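Local coordinates for spore germination lipase LipC (Metagenome, PDB 6NKD), which is probably a GDSL-family lipolytic hydrolase that cleaves ester bonds of lipids, consistent with a lipase role in spore germination, at residues A[168-171]-A[172-175]. Sequence-based numbering, arbitrary orientation.
Sequences VIDT and YAVF
Thr171 O is shared by two amides of the helix it opens: Phe175 N donates to it at 3.2 Å, with 148° at the hydrogen, while Val174 N makes a weak, strongly bent bond to the same oxygen. The Phe175 donor lies tilted 21° from the carbonyl plane. One residue back, Asp170 is the N-cap of this helix. With CG turned away from the backbone N (chi1 -163°), the carboxylate reaches forward to Ala173, where Asp170 OD1 takes a weak capping bond of 3.3 Å from Ala173 N. OD2 lies against the Ala173 methyl, and the same Val174 N-H also reaches back, weakly, to Asp170 O. Asn135 secures the same corner, its ND2 bonded to Asp170 OD1 and its OD1 to Tyr172 N. This is where strand 166-169, at one edge of the parallel sheet of the SGNH-hydrolase fold, gives way to helix 171-175, with an inverse gamma turn centred on Asp170. Thr171 and Phe175 run side by side on the buried face; Thr171 CG2 lies 3.9 Å from Phe175 CE2, while Thr171 OG1 bonds to Asn135 O. The Phe175 ring also stacks with Tyr137, about 8 Å from the side chain of His189, probably catalytic.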
loop_
_atom_site.group_PDB
_atom_site.type_symbol
_atom_site.label_atom_id
_atom_site.label_comp_id
_atom_site.label_asym_id
_atom_site.label_seq_id
_atom_site.Cartn_x
_atom_site.Cartn_y
_atom_site.Cartn_z
ATOM N N VAL A 168 16.540 -28.041 2.100
ATOM C CA VAL A 168 15.135 -27.790 1.804
ATOM C C VAL A 168 14.395 -27.681 3.129
ATOM O O VAL A 168 14.351 -28.642 3.906
ATOM C CB VAL A 168 14.538 -28.897 0.923
ATOM C CG1 VAL A 168 13.093 -28.578 0.578
ATOM C CG2 VAL A 168 15.369 -29.073 -0.337
ATOM N N ILE A 169 13.819 -26.513 3.391
ATOM C CA ILE A 169 13.173 -26.249 4.672
ATOM C C ILE A 169 11.756 -26.805 4.642
ATOM O O ILE A 169 10.984 -26.530 3.715
ATOM C CB ILE A 169 13.180 -24.744 4.979
ATOM C CG1 ILE A 169 14.611 -24.205 4.924
ATOM C CG2 ILE A 169 12.559 -24.470 6.339
ATOM C CD1 ILE A 169 15.562 -24.877 5.891
ATOM N N ASP A 170 11.411 -27.592 5.662
ATOM C CA ASP A 170 10.113 -28.263 5.723
ATOM C C ASP A 170 9.073 -27.285 6.264
ATOM O O ASP A 170 8.652 -27.340 7.423
ATOM C CB ASP A 170 10.202 -29.522 6.577
ATOM C CG ASP A 170 9.035 -30.463 6.353
ATOM O OD1 ASP A 170 8.134 -30.123 5.555
ATOM O OD2 ASP A 170 9.021 -31.547 6.974
ATOM N N THR A 171 8.658 -26.359 5.393
ATOM C CA THR A 171 7.602 -25.423 5.762
ATOM C C THR A 171 6.282 -26.143 5.995
ATOM O O THR A 171 5.453 -25.682 6.787
ATOM C CB THR A 171 7.424 -24.360 4.676
ATOM O OG1 THR A 171 8.654 -24.186 3.963
ATOM C CG2 THR A 171 7.013 -23.036 5.298
ATOM N N TYR A 172 6.072 -27.268 5.309
ATOM C CA TYR A 172 4.833 -28.023 5.456
ATOM C C TYR A 172 4.656 -28.514 6.888
ATOM O O TYR A 172 3.573 -28.388 7.472
ATOM C CB TYR A 172 4.824 -29.192 4.468
ATOM C CG TYR A 172 3.623 -30.106 4.565
ATOM C CD1 TYR A 172 2.474 -29.859 3.823
ATOM C CD2 TYR A 172 3.644 -31.228 5.386
ATOM C CE1 TYR A 172 1.377 -30.699 3.907
ATOM C CE2 TYR A 172 2.554 -32.069 5.475
ATOM C CZ TYR A 172 1.424 -31.802 4.735
ATOM O OH TYR A 172 0.338 -32.644 4.824
ATOM N N ALA A 173 5.719 -29.074 7.474
ATOM C CA ALA A 173 5.634 -29.571 8.844
ATOM C C ALA A 173 5.432 -28.441 9.845
ATOM O O ALA A 173 4.834 -28.657 10.907
ATOM C CB ALA A 173 6.888 -30.369 9.197
ATOM N N VAL A 174 5.924 -27.241 9.533
ATOM C CA VAL A 174 5.738 -26.104 10.430
ATOM C C VAL A 174 4.265 -25.728 10.515
ATOM O O VAL A 174 3.736 -25.467 11.603
ATOM C CB VAL A 174 6.600 -24.913 9.966
ATOM C CG1 VAL A 174 6.188 -23.639 10.684
ATOM C CG2 VAL A 174 8.074 -25.199 10.200
ATOM N N PHE A 175 3.577 -25.715 9.375
ATOM C CA PHE A 175 2.210 -25.220 9.307
ATOM C C PHE A 175 1.152 -26.290 9.543
ATOM O O PHE A 175 0.002 -25.939 9.830
ATOM C CB PHE A 175 1.957 -24.567 7.944
ATOM C CG PHE A 175 2.469 -23.160 7.843
ATOM C CD1 PHE A 175 1.588 -22.090 7.831
ATOM C CD2 PHE A 175 3.828 -22.904 7.764
ATOM C CE1 PHE A 175 2.051 -20.794 7.737
ATOM C CE2 PHE A 175 4.298 -21.609 7.671
ATOM C CZ PHE A 175 3.410 -20.553 7.658
#